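Local coordinates for protein choline kinase (Cryptosporidium parvum, PDB 3MES) that probably phosphorylates choline, and perhaps ethanolamine, with ATP as phosphate donor, and binds ADP and magnesium ions, at residues E236-G241 / F363-H368; P258-V263 / T357-V362. One frame throughout, in Å; residues are numbered along the deposited sequence.

Interaction 1 (E236-G241 / F363-H368); sequences EELIMG and FTLISH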
ATOM      1  N   GLU B 236     -27.238   8.391 -21.056  1.00 29.24           N
ATOM      2  CA  GLU B 236     -26.577   7.310 -21.783  1.00 28.92           C
ATOM      3  C   GLU B 236     -25.773   7.832 -22.976  1.00 28.81           C
ATOM      4  O   GLU B 236     -24.598   7.502 -23.131  1.00 28.81           O
ATOM      5  CB  GLU B 236     -27.590   6.248 -22.224  1.00 28.83           C
ATOM      6  CG  GLU B 236     -28.191   5.460 -21.064  1.00 28.73           C
ATOM      7  CD  GLU B 236     -29.037   4.277 -21.514  1.00 28.45           C
ATOM      8  OE1 GLU B 236     -28.915   3.856 -22.685  1.00 28.18           O
ATOM      9  OE2 GLU B 236     -29.822   3.760 -20.689  1.00 28.00           O
ATOM     10  N   GLU B 237     -26.404   8.647 -23.813  1.00 28.63           N
ATOM     11  CA  GLU B 237     -25.708   9.250 -24.946  1.00 28.52           C
ATOM     12  C   GLU B 237     -24.449   9.972 -24.475  1.00 28.31           C
ATOM     13  O   GLU B 237     -23.415   9.937 -25.141  1.00 28.20           O
ATOM     14  CB  GLU B 237     -26.622  10.228 -25.692  1.00 28.58           C
ATOM     15  CG  GLU B 237     -27.770   9.572 -26.447  1.00 29.19           C
ATOM     16  CD  GLU B 237     -28.826   8.990 -25.523  1.00 30.22           C
ATOM     17  OE1 GLU B 237     -28.624   9.023 -24.290  1.00 30.72           O
ATOM     18  OE2 GLU B 237     -29.859   8.501 -26.030  1.00 30.67           O
ATOM     19  N   LEU B 238     -24.547  10.619 -23.318  1.00 28.09           N
ATOM     20  CA  LEU B 238     -23.434  11.384 -22.768  1.00 28.00           C
ATOM     21  C   LEU B 238     -22.246  10.498 -22.389  1.00 27.98           C
ATOM     22  O   LEU B 238     -21.102  10.807 -22.723  1.00 27.94           O
ATOM     23  CB  LEU B 238     -23.898  12.198 -21.558  1.00 27.98           C
ATOM     24  CG  LEU B 238     -22.846  13.061 -20.865  1.00 27.80           C
ATOM     25  CD1 LEU B 238     -23.511  14.087 -19.961  1.00 27.52           C
ATOM     26  CD2 LEU B 238     -21.870  12.195 -20.082  1.00 27.55           C
ATOM     27  N   ILE B 239     -22.521   9.399 -21.693  1.00 27.88           N
ATOM     28  CA  ILE B 239     -21.470   8.477 -21.271  1.00 27.90           C
ATOM     29  C   ILE B 239     -20.951   7.615 -22.420  1.00 28.01           C
ATOM     30  O   ILE B 239     -19.776   7.255 -22.451  1.00 27.92           O
ATOM     31  CB  ILE B 239     -21.950   7.553 -20.133  1.00 27.89           C
ATOM     32  CG1 ILE B 239     -21.863   8.271 -18.783  1.00 27.87           C
ATOM     33  CG2 ILE B 239     -21.111   6.286 -20.094  1.00 27.70           C
ATOM     34  CD1 ILE B 239     -22.701   9.523 -18.696  1.00 27.68           C
ATOM     35  N   MET B 240     -21.832   7.282 -23.359  1.00 28.20           N
ATOM     36  CA  MET B 240     -21.468   6.422 -24.484  1.00 28.39           C
ATOM     37  C   MET B 240     -21.098   7.201 -25.747  1.00 28.62           C
ATOM     38  O   MET B 240     -20.939   6.618 -26.818  1.00 28.65           O
ATOM     39  CB  MET B 240     -22.592   5.433 -24.792  1.00 28.31           C
ATOM     40  CG  MET B 240     -22.285   3.997 -24.407  1.00 28.31           C
ATOM     41  SD  MET B 240     -21.932   3.745 -22.658  1.00 27.28           S
ATOM     42  CE  MET B 240     -21.332   2.061 -22.699  1.00 27.46           C
ATOM     43  N   GLY B 241     -20.962   8.516 -25.617  1.00 28.86           N
ATOM     44  CA  GLY B 241     -20.546   9.356 -26.735  1.00 29.28           C
ATOM     45  C   GLY B 241     -21.503   9.382 -27.915  1.00 29.50           C
ATOM     46  O   GLY B 241     -21.135   9.003 -29.026  1.00 29.43           O
ATOM     47  N   PHE B 363     -17.514  10.197 -16.011  1.00 17.16           N
ATOM     48  CA  PHE B 363     -18.240   9.372 -15.053  1.00 16.95           C
ATOM     49  C   PHE B 363     -18.529  10.085 -13.733  1.00 16.98           C
ATOM     50  O   PHE B 363     -19.225   9.542 -12.876  1.00 17.13           O
ATOM     51  CB  PHE B 363     -17.482   8.069 -14.786  1.00 16.89           C
ATOM     52  CG  PHE B 363     -17.551   7.087 -15.920  1.00 16.55           C
ATOM     53  CD1 PHE B 363     -18.625   6.218 -16.036  1.00 16.08           C
ATOM     54  CD2 PHE B 363     -16.544   7.030 -16.869  1.00 16.18           C
ATOM     55  CE1 PHE B 363     -18.693   5.311 -17.079  1.00 15.92           C
ATOM     56  CE2 PHE B 363     -16.606   6.125 -17.914  1.00 15.93           C
ATOM     57  CZ  PHE B 363     -17.680   5.265 -18.019  1.00 15.65           C
ATOM     58  N   THR B 364     -17.995  11.294 -13.565  1.00 16.86           N
ATOM     59  CA  THR B 364     -18.229  12.054 -12.339  1.00 16.76           C
ATOM     60  C   THR B 364     -19.699  12.439 -12.217  1.00 16.82           C
ATOM     61  O   THR B 364     -20.233  12.564 -11.110  1.00 16.82           O
ATOM     62  CB  THR B 364     -17.365  13.336 -12.270  1.00 16.76           C
ATOM     63  OG1 THR B 364     -17.645  14.172 -13.399  1.00 16.82           O
ATOM     64  CG2 THR B 364     -15.884  12.991 -12.253  1.00 16.74           C
ATOM     65  N   LEU B 365     -20.347  12.632 -13.362  1.00 16.74           N
ATOM     66  CA  LEU B 365     -21.752  13.009 -13.387  1.00 16.65           C
ATOM     67  C   LEU B 365     -22.624  11.837 -12.948  1.00 16.72           C
ATOM     68  O   LEU B 365     -23.662  12.024 -12.312  1.00 16.72           O
ATOM     69  CB  LEU B 365     -22.157  13.488 -14.784  1.00 16.62           C
ATOM     70  CG  LEU B 365     -21.313  14.604 -15.413  1.00 16.30           C
ATOM     71  CD1 LEU B 365     -21.775  14.887 -16.830  1.00 15.65           C
ATOM     72  CD2 LEU B 365     -21.352  15.877 -14.574  1.00 15.93           C
ATOM     73  N   ILE B 366     -22.196  10.625 -13.288  1.00 16.68           N
ATOM     74  CA  ILE B 366     -22.918   9.429 -12.875  1.00 16.60           C
ATOM     75  C   ILE B 366     -23.006   9.368 -11.351  1.00 16.63           C
ATOM     76  O   ILE B 366     -24.035   8.988 -10.795  1.00 16.60           O
ATOM     77  CB  ILE B 366     -22.248   8.148 -13.409  1.00 16.47           C
ATOM     78  CG1 ILE B 366     -22.236   8.154 -14.939  1.00 16.33           C
ATOM     79  CG2 ILE B 366     -22.971   6.911 -12.895  1.00 16.41           C
ATOM     80  CD1 ILE B 366     -23.609   8.042 -15.570  1.00 15.12           C
ATOM     81  N   SER B 367     -21.923   9.764 -10.689  1.00 16.77           N
ATOM     82  CA  SER B 367     -21.842   9.743  -9.232  1.00 16.91           C
ATOM     83  C   SER B 367     -22.781  10.758  -8.580  1.00 16.98           C
ATOM     84  O   SER B 367     -23.522  10.421  -7.653  1.00 16.98           O
ATOM     85  CB  SER B 367     -20.400   9.995  -8.781  1.00 17.00           C
ATOM     86  OG  SER B 367     -20.305  10.058  -7.367  1.00 17.44           O
ATOM     87  N   HIS B 368     -22.752  11.996  -9.069  1.00 17.02           N
ATOM     88  CA  HIS B 368     -23.598  13.058  -8.523  1.00 17.00           C
ATOM     89  C   HIS B 368     -25.083  12.752  -8.682  1.00 17.10           C
ATOM     90  O   HIS B 368     -25.888  13.070  -7.808  1.00 17.22           O
ATOM     91  CB  HIS B 368     -23.287  14.404  -9.183  1.00 16.92           C
ATOM     92  CG  HIS B 368     -21.949  14.965  -8.817  1.00 16.73           C
ATOM     93  ND1 HIS B 368     -21.522  15.086  -7.512  1.00 16.68           N
ATOM     94  CD2 HIS B 368     -20.951  15.461  -9.586  1.00 16.35           C
ATOM     95  CE1 HIS B 368     -20.315  15.620  -7.494  1.00 16.39           C
ATOM     96  NE2 HIS B 368     -19.946  15.858  -8.739  1.00 16.01           N
TER
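Helix-to-helix packing in the helical C-terminal lobe of a choline kinase fold brings Leu238 and Ile239, at the end of helix 235-239, against Leu365 and Ile366 of helix 364-376 and against Phe363, which comes just before them in the chain. The interface is apolar throughout and buries 202 Å² between the two segments. Ile239 does most of the work, using two branches for two different partners. Its CG1 lies beside the backbone N, anti to the carbonyl carbon (chi1 -81°), and carries CD1 to Ile366, where the two CD1 methyls meet at 3.6 Å; Ile239 CG1 also lies 3.7 Å from Ile366 CD1. The other branch, CG2, reaches the far end of the Phe363 ring, 4.0 Å from CE1 and 4.1 Å from CZ, and meets it at a slant. The nearest CA atoms across the contact, those of Ile239 and Phe363, are 7.1 Å apart, and every contact is made by side chains. Both isoleucines also pack on helix 198-214, Ile239 on Phe199 and Ile366 on Leu198, while Leu415 touches both leucines of the interface. On the polar side of the short helix, Glu237 pairs with Lys244 in a salt bridge and Glu236 bonds to Tyr203. Met240 is the first residue to leave helical geometry, yet its N still bonds to Glu236 O at 2.8 Å, completing the last turn. In Leu238, CG anti to the backbone N (chi1 180°) carries CD1 out to Leu365; the two side chains cross at about a right angle, Leu238 CD1 and Leu365 CD1 touching at 3.7 Å.

Interaction 2 (P258-V263 / T357-V362); sequences PAFSLV and TKAVEV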
ATOM      1  N   PRO B 258      -9.310   2.042 -20.968  1.00 22.41           N
ATOM      2  CA  PRO B 258      -9.717   1.135 -19.897  1.00 22.09           C
ATOM      3  C   PRO B 258     -10.719   1.796 -18.951  1.00 21.80           C
ATOM      4  O   PRO B 258     -11.177   1.170 -17.998  1.00 21.79           O
ATOM      5  CB  PRO B 258      -8.402   0.833 -19.173  1.00 22.12           C
ATOM      6  CG  PRO B 258      -7.339   1.083 -20.200  1.00 22.24           C
ATOM      7  CD  PRO B 258      -7.851   2.235 -21.009  1.00 22.35           C
ATOM      8  N   ALA B 259     -11.057   3.055 -19.216  1.00 21.36           N
ATOM      9  CA  ALA B 259     -12.099   3.731 -18.454  1.00 20.93           C
ATOM     10  C   ALA B 259     -13.439   3.038 -18.688  1.00 20.63           C
ATOM     11  O   ALA B 259     -14.298   2.997 -17.805  1.00 20.52           O
ATOM     12  CB  ALA B 259     -12.184   5.194 -18.848  1.00 20.84           C
ATOM     13  N   PHE B 260     -13.609   2.490 -19.886  1.00 20.23           N
ATOM     14  CA  PHE B 260     -14.852   1.820 -20.248  1.00 19.90           C
ATOM     15  C   PHE B 260     -14.694   0.308 -20.128  1.00 19.64           C
ATOM     16  O   PHE B 260     -15.476  -0.469 -20.675  1.00 19.66           O
ATOM     17  CB  PHE B 260     -15.292   2.234 -21.652  1.00 19.82           C
ATOM     18  CG  PHE B 260     -15.546   3.713 -21.791  1.00 19.71           C
ATOM     19  CD1 PHE B 260     -16.762   4.258 -21.419  1.00 19.82           C
ATOM     20  CD2 PHE B 260     -14.564   4.555 -22.279  1.00 19.72           C
ATOM     21  CE1 PHE B 260     -16.998   5.616 -21.542  1.00 19.65           C
ATOM     22  CE2 PHE B 260     -14.793   5.912 -22.406  1.00 19.64           C
ATOM     23  CZ  PHE B 260     -16.012   6.443 -22.036  1.00 19.63           C
ATOM     24  N   SER B 261     -13.666  -0.097 -19.397  1.00 19.28           N
ATOM     25  CA  SER B 261     -13.440  -1.498 -19.107  1.00 19.03           C
ATOM     26  C   SER B 261     -14.514  -1.992 -18.142  1.00 18.67           C
ATOM     27  O   SER B 261     -14.985  -1.240 -17.285  1.00 18.63           O
ATOM     28  CB  SER B 261     -12.052  -1.677 -18.494  1.00 19.03           C
ATOM     29  OG  SER B 261     -11.733  -3.045 -18.346  1.00 19.80           O
ATOM     30  N   LEU B 262     -14.910  -3.250 -18.290  1.00 18.16           N
ATOM     31  CA  LEU B 262     -15.910  -3.834 -17.407  1.00 17.75           C
ATOM     32  C   LEU B 262     -15.243  -4.559 -16.249  1.00 17.39           C
ATOM     33  O   LEU B 262     -14.549  -5.555 -16.446  1.00 17.35           O
ATOM     34  CB  LEU B 262     -16.830  -4.777 -18.180  1.00 17.77           C
ATOM     35  CG  LEU B 262     -17.744  -4.063 -19.174  1.00 17.76           C
ATOM     36  CD1 LEU B 262     -18.716  -5.040 -19.819  1.00 17.72           C
ATOM     37  CD2 LEU B 262     -18.489  -2.939 -18.472  1.00 17.78           C
ATOM     38  N   VAL B 263     -15.459  -4.050 -15.042  1.00 16.98           N
ATOM     39  CA  VAL B 263     -14.785  -4.570 -13.861  1.00 16.64           C
ATOM     40  C   VAL B 263     -15.772  -4.764 -12.721  1.00 16.49           C
ATOM     41  O   VAL B 263     -16.888  -4.247 -12.764  1.00 16.42           O
ATOM     42  CB  VAL B 263     -13.689  -3.603 -13.394  1.00 16.70           C
ATOM     43  CG1 VAL B 263     -12.808  -3.194 -14.570  1.00 16.39           C
ATOM     44  CG2 VAL B 263     -14.318  -2.374 -12.753  1.00 16.52           C
ATOM     45  N   THR B 357      -7.616   9.546 -17.931  1.00 19.78           N
ATOM     46  CA  THR B 357      -7.864  10.572 -16.929  1.00 19.77           C
ATOM     47  C   THR B 357      -9.020  11.482 -17.335  1.00 19.71           C
ATOM     48  O   THR B 357      -9.892  11.791 -16.525  1.00 19.71           O
ATOM     49  CB  THR B 357      -6.613  11.422 -16.667  1.00 19.76           C
ATOM     50  OG1 THR B 357      -5.538  10.569 -16.256  1.00 19.81           O
ATOM     51  CG2 THR B 357      -6.887  12.443 -15.576  1.00 19.62           C
ATOM     52  N   LYS B 358      -9.028  11.909 -18.594  1.00 19.62           N
ATOM     53  CA  LYS B 358     -10.074  12.803 -19.076  1.00 19.56           C
ATOM     54  C   LYS B 358     -11.383  12.048 -19.300  1.00 19.29           C
ATOM     55  O   LYS B 358     -12.468  12.606 -19.140  1.00 19.26           O
ATOM     56  CB  LYS B 358      -9.625  13.534 -20.347  1.00 19.65           C
ATOM     57  CG  LYS B 358      -9.383  12.628 -21.539  1.00 20.20           C
ATOM     58  CD  LYS B 358      -8.331  13.208 -22.484  1.00 20.96           C
ATOM     59  CE  LYS B 358      -8.812  14.487 -23.150  1.00 21.27           C
ATOM     60  NZ  LYS B 358      -7.894  14.904 -24.252  1.00 21.91           N
ATOM     61  N   ALA B 359     -11.274  10.776 -19.663  1.00 19.10           N
ATOM     62  CA  ALA B 359     -12.449   9.929 -19.834  1.00 18.93           C
ATOM     63  C   ALA B 359     -13.144   9.693 -18.495  1.00 18.78           C
ATOM     64  O   ALA B 359     -14.373   9.719 -18.411  1.00 18.74           O
ATOM     65  CB  ALA B 359     -12.064   8.602 -20.476  1.00 18.93           C
ATOM     66  N   VAL B 360     -12.350   9.467 -17.452  1.00 18.47           N
ATOM     67  CA  VAL B 360     -12.887   9.225 -16.117  1.00 18.29           C
ATOM     68  C   VAL B 360     -13.687  10.419 -15.611  1.00 18.23           C
ATOM     69  O   VAL B 360     -14.602  10.265 -14.801  1.00 18.20           O
ATOM     70  CB  VAL B 360     -11.765   8.913 -15.103  1.00 18.21           C
ATOM     71  CG1 VAL B 360     -12.302   8.978 -13.687  1.00 18.09           C
ATOM     72  CG2 VAL B 360     -11.154   7.556 -15.386  1.00 17.82           C
ATOM     73  N   GLU B 361     -13.335  11.608 -16.087  1.00 18.15           N
ATOM     74  CA  GLU B 361     -14.032  12.829 -15.688  1.00 18.01           C
ATOM     75  C   GLU B 361     -15.517  12.759 -16.029  1.00 17.86           C
ATOM     76  O   GLU B 361     -16.359  13.262 -15.288  1.00 17.84           O
ATOM     77  CB  GLU B 361     -13.398  14.054 -16.349  1.00 17.98           C
ATOM     78  CG  GLU B 361     -12.104  14.503 -15.695  1.00 18.15           C
ATOM     79  CD  GLU B 361     -12.306  14.924 -14.251  1.00 18.61           C
ATOM     80  OE1 GLU B 361     -11.972  14.129 -13.348  1.00 18.12           O
ATOM     81  OE2 GLU B 361     -12.811  16.043 -14.018  1.00 18.88           O
ATOM     82  N   VAL B 362     -15.832  12.132 -17.156  1.00 17.74           N
ATOM     83  CA  VAL B 362     -17.214  12.007 -17.600  1.00 17.63           C
ATOM     84  C   VAL B 362     -18.063  11.272 -16.567  1.00 17.37           C
ATOM     85  O   VAL B 362     -19.188  11.670 -16.278  1.00 17.30           O
ATOM     86  CB  VAL B 362     -17.302  11.264 -18.948  1.00 17.69           C
ATOM     87  CG1 VAL B 362     -18.712  10.731 -19.172  1.00 17.91           C
ATOM     88  CG2 VAL B 362     -16.868  12.176 -20.087  1.00 17.83           C
TER
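The Phe260 ring approaches Ala359 at a slant, its CE2 lying 4.3 Å from Ala359 CB, where the turn leading into strand 262-265 packs on helix 351-362 in the C-terminal lobe of the choline kinase fold. Around the same ring, Phe363 meets it with the planes at about 55°, and Leu253 of helix 247-254 also touches it. CG of Phe260 stands anti to the carbonyl carbon (chi1 -60°), which swings the ring's outer end nearer to the helix than the direction of its CB would suggest. Next to the ring, the CB of Ala259 points toward the helix, and this methyl lies 3.8 Å from Ala359 CB. With no longer side chain between them, the two alanines let the backbones come close, Ala259 CA lying 6.0 Å from Val360 CA. The buried area is correspondingly modest, 131 Å². Polar groups near the contact are engaged elsewhere: Glu361 forms a salt bridge with Lys405 and a hydrogen bond with Tyr324, and Ala259 and Ser261 make backbone hydrogen bonds to Gly295 and Ala294. The turn itself is closed by Ser261 N, which bonds to Pro258 O at 3.1 Å. Val360, which also packs on Ile298, Ala299 and Phe302 of helix 294-303, adds the remaining touch, its CG2 lying 4.3 Å from Ala259 CB.

The two contacts use consecutive helices: 351-362 serves interaction 2 and 364-376 serves interaction 1. Their centres are 10 Å apart, and along the chain interaction 2 is nested inside the loop closed by interaction 1. They meet directly, Leu238 CD2 packing 3.6 Å from Val362 CG1 and Ile239 O packing 3.4 Å from Phe260 CE1, so the two contacts lie directly against each other. Neither contact reaches the catalytic cleft. The nearer one, interaction 1, has the Leu365 side chain about 10 Å from that of Tyr307, a magnesium ligand, and the Ile366 side chain about 12 Å from the bound decamethonium ion; interaction 2 lies away from these sites.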